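Local coordinates for brain-specific angiogenesis inhibitor 1-associated protein 2-like protein 2 (Mus musculus, PDB 3OK8) that binds phosphoinositides through its I-BAR (IMD) domain and induces planar or gently curved membrane structures, its domain forming an antiparallel dimer of three-helix bundles, at the interface of chains A and B. Numbering follows the deposited sequence. Chains: chain A/B, Brain-specific angiogenesis inhibitor 1-associated protein 2-like protein 2.

Contact 1: the interface of chains A and B. Residues chain A 73, 76-77, 80; chain B 183, 186-187, 190.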
ATOM      1  N   LEU A  73      13.830  12.400 -21.057  1.00 34.53           N
ATOM      2  CA  LEU A  73      13.958  11.645 -19.816  1.00 31.97           C
ATOM      3  C   LEU A  73      13.490  12.502 -18.654  1.00 35.35           C
ATOM      4  O   LEU A  73      12.866  12.008 -17.711  1.00 29.88           O
ATOM      5  CB  LEU A  73      15.402  11.194 -19.611  1.00 35.46           C
ATOM      6  CG  LEU A  73      15.866  10.179 -20.654  1.00 39.97           C
ATOM      7  CD1 LEU A  73      17.382  10.085 -20.704  1.00 30.73           C
ATOM      8  CD2 LEU A  73      15.212   8.805 -20.416  1.00 34.74           C
ATOM      9  N   ILE A  76       9.702  12.313 -18.503  1.00 24.67           N
ATOM     10  CA  ILE A  76       9.264  11.036 -17.989  1.00 31.31           C
ATOM     11  C   ILE A  76       9.284  10.950 -16.467  1.00 35.72           C
ATOM     12  O   ILE A  76       8.332  10.449 -15.859  1.00 36.41           O
ATOM     13  CB  ILE A  76      10.081   9.893 -18.599  1.00 34.18           C
ATOM     14  CG1 ILE A  76       9.774   9.794 -20.096  1.00 32.45           C
ATOM     15  CG2 ILE A  76       9.789   8.593 -17.846  1.00 32.94           C
ATOM     16  CD1 ILE A  76      10.663   8.845 -20.877  1.00 25.99           C
ATOM     17  N   LEU A  77      10.352  11.450 -15.851  1.00 24.31           N
ATOM     18  CA  LEU A  77      10.506  11.379 -14.398  1.00 32.77           C
ATOM     19  C   LEU A  77       9.492  12.261 -13.673  1.00 26.32           C
ATOM     20  O   LEU A  77       8.959  11.898 -12.624  1.00 28.65           O
ATOM     21  CB  LEU A  77      11.931  11.782 -13.990  1.00 29.87           C
ATOM     22  CG  LEU A  77      13.040  10.865 -14.511  1.00 22.47           C
ATOM     23  CD1 LEU A  77      14.440  11.558 -14.442  1.00 26.50           C
ATOM     24  CD2 LEU A  77      13.051   9.557 -13.733  1.00 17.39           C
ATOM     25  N   MET A  80       6.250  10.610 -13.666  1.00 32.57           N
ATOM     26  CA  MET A  80       6.196   9.451 -12.801  1.00 29.25           C
ATOM     27  C   MET A  80       5.783   9.911 -11.420  1.00 36.70           C
ATOM     28  O   MET A  80       4.933   9.287 -10.781  1.00 45.83           O
ATOM     29  CB  MET A  80       7.539   8.741 -12.748  1.00 21.66           C
ATOM     30  CG  MET A  80       7.845   7.864 -13.941  1.00 35.08           C
ATOM     31  SD  MET A  80       9.549   7.256 -13.874  1.00 36.35           S
ATOM     32  CE  MET A  80       9.528   6.055 -15.198  1.00 32.90           C
TER
ATOM     33  N   LYS B 183      23.403  11.957 -19.524  1.00 35.04           N
ATOM     34  CA  LYS B 183      22.142  11.413 -20.002  1.00 40.99           C
ATOM     35  C   LYS B 183      22.002   9.924 -19.728  1.00 39.99           C
ATOM     36  O   LYS B 183      20.908   9.472 -19.441  1.00 34.97           O
ATOM     37  CB  LYS B 183      21.954  11.693 -21.493  1.00 32.61           C
ATOM     38  CG  LYS B 183      20.847  10.894 -22.137  1.00 41.06           C
ATOM     39  CD  LYS B 183      20.188  11.649 -23.281  1.00 51.22           C
ATOM     40  CE  LYS B 183      21.078  11.675 -24.509  1.00 61.88           C
ATOM     41  NZ  LYS B 183      21.515  10.304 -24.911  1.00 65.17           N
ATOM     42  N   TYR B 186      20.460   9.720 -16.162  1.00 28.77           N
ATOM     43  CA  TYR B 186      19.011   9.934 -16.182  1.00 32.51           C
ATOM     44  C   TYR B 186      18.308   8.735 -16.812  1.00 35.68           C
ATOM     45  O   TYR B 186      17.270   8.282 -16.323  1.00 32.39           O
ATOM     46  CB  TYR B 186      18.648  11.208 -16.952  1.00 29.50           C
ATOM     47  CG  TYR B 186      18.995  12.499 -16.231  1.00 40.98           C
ATOM     48  CD1 TYR B 186      18.424  12.806 -15.002  1.00 38.70           C
ATOM     49  CD2 TYR B 186      19.885  13.417 -16.791  1.00 42.90           C
ATOM     50  CE1 TYR B 186      18.736  13.987 -14.337  1.00 29.64           C
ATOM     51  CE2 TYR B 186      20.203  14.606 -16.140  1.00 34.55           C
ATOM     52  CZ  TYR B 186      19.629  14.884 -14.911  1.00 43.56           C
ATOM     53  OH  TYR B 186      19.941  16.061 -14.260  1.00 32.73           O
ATOM     54  N   ARG B 187      18.874   8.207 -17.890  1.00 34.97           N
ATOM     55  CA  ARG B 187      18.276   7.042 -18.529  1.00 40.34           C
ATOM     56  C   ARG B 187      18.168   5.835 -17.593  1.00 29.04           C
ATOM     57  O   ARG B 187      17.214   5.072 -17.690  1.00 29.64           O
ATOM     58  CB  ARG B 187      19.012   6.638 -19.804  1.00 35.38           C
ATOM     59  CG  ARG B 187      18.162   5.724 -20.674  1.00 47.52           C
ATOM     60  CD  ARG B 187      18.986   4.919 -21.658  1.00 53.35           C
ATOM     61  NE  ARG B 187      19.866   5.772 -22.440  1.00 63.85           N
ATOM     62  CZ  ARG B 187      21.189   5.629 -22.509  1.00 68.58           C
ATOM     63  NH1 ARG B 187      21.903   6.470 -23.244  1.00 65.39           N
ATOM     64  NH2 ARG B 187      21.799   4.645 -21.852  1.00 67.06           N
ATOM     65  N   ALA B 190      15.238   6.402 -15.142  1.00 29.95           N
ATOM     66  CA  ALA B 190      13.975   6.196 -15.840  1.00 27.03           C
ATOM     67  C   ALA B 190      13.712   4.735 -16.211  1.00 36.82           C
ATOM     68  O   ALA B 190      12.600   4.250 -16.012  1.00 36.86           O
ATOM     69  CB  ALA B 190      13.874   7.093 -17.074  1.00 23.72           C
TER
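A:Leu73, near the start of helix 71-147, sets its forked tip on the backbone of helix 154-221 of chain B, one turn of which, from B:Lys183 to B:Arg187, receives it. The patch is apolar throughout: no nitrogen or oxygen of one chain comes within bonding reach of the other, and the fit rests on methyl groups and aliphatic stems. The two branches of A:Leu73 divide the work. CD1 reaches the helix backbone, 3.7 Å from the amide N of B:Arg187 and 3.8 Å from the carbonyl O of B:Lys183. The same methyl touches the lysine stem, with CG of B:Lys183 at 3.8 Å, and it also meets CB of B:Arg187. CD2 turns toward the next helical turn and lies 4.0 Å from CB of B:Ala190. With CG of A:Leu73 anti to the carbonyl carbon (chi1 -66°) and chi2 at 162°, CD1 is set over the backbone N of B:Arg187 and CD2 toward B:Ala190. The charged ends of B:Lys183 and B:Arg187 take no part; CG of B:Arg187 is anti to its backbone N (chi1 -163°), which carries the guanidinium away from the leucine. B:Tyr186 likewise contributes its CB rather than its ring, 4.1 Å from CD1 of A:Leu73.

Around B:Ala190 the packing is against a small residue, whose short side chain lets chain A approach the backbone. A:Leu77, one turn beyond A:Leu73, places CD2 4.1 Å from CA of B:Ala190. Farther along, the extended chain of A:Met80 brings its terminal methyl CE to 3.7 Å from the carbonyl O of B:Ala190, a van der Waals contact. A:Ile76 adds a looser flank, its CG2 facing the alanine methyl at 4.4 Å.

Repeated with the chains exchanged, this leucine-and-alanine seam helps hold the two three-helix bundles together as the antiparallel dimer of the I-BAR domain.

Contact 2: the interface of chains A and B. Residues chain A 190-191, 194; chain B 76, 80, 215, 218-219, 222.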
ATOM      1  N   ALA A 190     -19.273  -8.595   8.110  1.00 35.52           N
ATOM      2  CA  ALA A 190     -19.058  -9.033   6.743  1.00 40.14           C
ATOM      3  C   ALA A 190     -19.488  -7.988   5.698  1.00 43.88           C
ATOM      4  O   ALA A 190     -18.831  -7.834   4.676  1.00 34.23           O
ATOM      5  CB  ALA A 190     -19.746 -10.365   6.495  1.00 24.17           C
ATOM      6  N   GLU A 191     -20.577  -7.269   5.948  1.00 45.77           N
ATOM      7  CA  GLU A 191     -21.090  -6.316   4.956  1.00 38.95           C
ATOM      8  C   GLU A 191     -20.176  -5.094   4.859  1.00 40.30           C
ATOM      9  O   GLU A 191     -19.817  -4.668   3.762  1.00 27.42           O
ATOM     10  CB  GLU A 191     -22.530  -5.888   5.268  1.00 30.61           C
ATOM     11  CG  GLU A 191     -23.559  -7.044   5.196  1.00 27.31           C
ATOM     12  CD  GLU A 191     -25.025  -6.591   5.318  1.00 44.77           C
ATOM     13  OE1 GLU A 191     -25.296  -5.485   5.835  1.00 41.46           O
ATOM     14  OE2 GLU A 191     -25.926  -7.358   4.905  1.00 51.97           O
ATOM     15  N   LEU A 194     -17.252  -5.929   2.989  1.00 27.74           N
ATOM     16  CA  LEU A 194     -17.582  -6.076   1.576  1.00 29.67           C
ATOM     17  C   LEU A 194     -17.554  -4.713   0.879  1.00 30.76           C
ATOM     18  O   LEU A 194     -17.094  -4.604  -0.254  1.00 30.98           O
ATOM     19  CB  LEU A 194     -18.958  -6.716   1.410  1.00 37.90           C
ATOM     20  CG  LEU A 194     -19.095  -7.846   0.386  1.00 41.23           C
ATOM     21  CD1 LEU A 194     -20.573  -8.059   0.031  1.00 43.46           C
ATOM     22  CD2 LEU A 194     -18.281  -7.577  -0.863  1.00 20.06           C
TER
ATOM     23  N   ILE B  76     -17.084 -16.502   5.013  1.00 39.94           N
ATOM     24  CA  ILE B  76     -16.802 -15.320   4.201  0.50 42.16           C
ATOM     25  C   ILE B  76     -15.691 -14.477   4.819  1.00 43.58           C
ATOM     26  O   ILE B  76     -14.734 -14.094   4.136  1.00 41.23           O
ATOM     27  CB  ILE B  76     -18.069 -14.444   4.030  0.50 42.65           C
ATOM     28  CG1 ILE B  76     -18.885 -14.883   2.808  0.50 40.11           C
ATOM     29  CG2 ILE B  76     -17.693 -12.971   3.891  0.50 37.87           C
ATOM     30  CD1 ILE B  76     -19.125 -16.369   2.700  0.50 37.55           C
ATOM     31  N   MET B  80     -12.045 -13.640   3.518  1.00 38.91           N
ATOM     32  CA  MET B  80     -11.608 -12.258   3.362  1.00 37.08           C
ATOM     33  C   MET B  80     -10.181 -12.044   3.891  1.00 41.19           C
ATOM     34  O   MET B  80      -9.400 -11.354   3.256  1.00 31.50           O
ATOM     35  CB  MET B  80     -12.576 -11.281   4.030  1.00 43.17           C
ATOM     36  CG  MET B  80     -13.856 -11.028   3.226  1.00 50.95           C
ATOM     37  SD  MET B  80     -15.024  -9.944   4.084  1.00 36.09           S
ATOM     38  CE  MET B  80     -16.186  -9.589   2.763  1.00 30.12           C
ATOM     39  N   VAL B 215     -15.447 -10.926  -4.556  1.00 30.67           N
ATOM     40  CA  VAL B 215     -16.450  -9.924  -4.224  1.00 39.45           C
ATOM     41  C   VAL B 215     -17.858 -10.281  -4.735  1.00 51.19           C
ATOM     42  O   VAL B 215     -18.848 -10.021  -4.048  1.00 41.60           O
ATOM     43  CB  VAL B 215     -16.044  -8.535  -4.711  1.00 37.65           C
ATOM     44  CG1 VAL B 215     -17.268  -7.678  -4.904  1.00 37.35           C
ATOM     45  CG2 VAL B 215     -15.088  -7.890  -3.714  1.00 44.08           C
ATOM     46  N   TRP B 218     -19.025 -13.132  -2.337  1.00 44.66           N
ATOM     47  CA  TRP B 218     -19.329 -12.567  -1.032  1.00 42.06           C
ATOM     48  C   TRP B 218     -20.667 -11.821  -1.061  1.00 35.83           C
ATOM     49  O   TRP B 218     -21.467 -11.907  -0.126  1.00 37.22           O
ATOM     50  CB  TRP B 218     -18.182 -11.651  -0.557  1.00 39.93           C
ATOM     51  CG  TRP B 218     -16.868 -12.371  -0.302  1.00 46.78           C
ATOM     52  CD1 TRP B 218     -16.701 -13.696  -0.024  1.00 51.10           C
ATOM     53  CD2 TRP B 218     -15.551 -11.788  -0.270  1.00 51.19           C
ATOM     54  NE1 TRP B 218     -15.367 -13.982   0.163  1.00 54.07           N
ATOM     55  CE2 TRP B 218     -14.641 -12.828   0.016  1.00 49.12           C
ATOM     56  CE3 TRP B 218     -15.054 -10.492  -0.472  1.00 55.44           C
ATOM     57  CZ2 TRP B 218     -13.263 -12.614   0.113  1.00 44.72           C
ATOM     58  CZ3 TRP B 218     -13.685 -10.281  -0.371  1.00 49.07           C
ATOM     59  CH2 TRP B 218     -12.808 -11.338  -0.082  1.00 39.96           C
ATOM     60  N   LYS B 219     -20.906 -11.101  -2.147  1.00 29.25           N
ATOM     61  CA  LYS B 219     -22.138 -10.341  -2.340  1.00 37.13           C
ATOM     62  C   LYS B 219     -23.390 -11.219  -2.327  1.00 33.70           C
ATOM     63  O   LYS B 219     -24.393 -10.850  -1.723  1.00 30.18           O
ATOM     64  CB  LYS B 219     -22.077  -9.554  -3.659  1.00 47.48           C
ATOM     65  CG  LYS B 219     -21.263  -8.276  -3.588  1.00 60.74           C
ATOM     66  CD  LYS B 219     -21.408  -7.452  -4.861  1.00 61.58           C
ATOM     67  CE  LYS B 219     -20.491  -6.246  -4.816  1.00 66.88           C
ATOM     68  NZ  LYS B 219     -20.219  -5.698  -6.178  1.00 67.67           N
ATOM     69  N   SER B 222     -23.760 -13.260   1.470  1.00 33.31           N
ATOM     70  CA  SER B 222     -24.015 -12.505   2.695  1.00 30.17           C
ATOM     71  C   SER B 222     -25.411 -11.911   2.745  1.00 33.66           C
ATOM     72  O   SER B 222     -25.649 -10.995   3.526  1.00 41.10           O
ATOM     73  CB  SER B 222     -22.968 -11.383   2.870  1.00 44.68           C
ATOM     74  OG  SER B 222     -23.133 -10.341   1.912  1.00 37.54           O
TER
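A:Leu194, on helix 153-217, lies against B:Lys219 and B:Trp218 near the C-terminal end of helix 154-221, with the methyl of B:Met80 from helix 71-148 beside it, in the antiparallel helical dimer typical of I-BAR (IMD) domains. Apolar packing carries the contact. Branch CD1 of A:Leu194 rests on the backbone of B:Lys219, 3.6 Å from its CA, and touches the start of the lysine stem at CG. That stem runs on extended, crossing the leucine side chain at about a right angle. Branch CD2 points back along the helix toward B:Val215 and lies 4.1 Å from its carbonyl O. Between the branches, CG of A:Leu194 sits 4.0 Å from CB of B:Trp218, so the leucine meets the root of the tryptophan rather than its ring.

B:Met80 comes in from the neighbouring helix. Its chain, extended beyond CG (chi2 177°), delivers the terminal methyl CE to the chain A backbone, 4.0 Å from CA of A:Leu194. Farther back, CG of B:Met80 lies over one face of the B:Trp218 indole, offset toward its rim, while the backbone N of B:Val215 lies over the opposite face. The methionine thus braces the tryptophan within chain B while touching chain A with its tip. Replacing A:Leu194 with an alanine would probably open a gap over CA and CG of B:Lys219 and CB of B:Trp218, and strip the B:Met80 methyl of its contact with CG.

Polar groups gather at the margin without bonding between chains. Within chain B, the hydroxyl OG of B:Ser222 donates a hydrogen bond of 3.1 Å to the carbonyl O of B:Trp218, the donor tilted 28° from the carbonyl plane; this may steady the last residue of the construct against the helix end. The same hydroxyl lies 3.9 Å from CD1 of A:Leu194. Carboxylate atom OE2 of A:Glu191 merely approaches the backbone O of B:Ser222, at the end of the construct, and the 3.9 Å between these two oxygens is not a bond.

Contact 1 and contact 2 lie about 43 Å apart, measured between the centres of their C-alpha atoms, along the elongated dimer. Both pair the second helix of one chain with the third helix of the other, using residues 76, 80 and 190 with the chains exchanged; contact 2 also pairs third helix with third helix. Contact 1 extends the shared group toward the start of the second helix, contact 2 to the C-terminal end of the third helix of the same chain that supplies the second-helix residues. Two-fold symmetry therefore places a counterpart of each near the other, so separated apolar seams would help keep the antiparallel bundles in register.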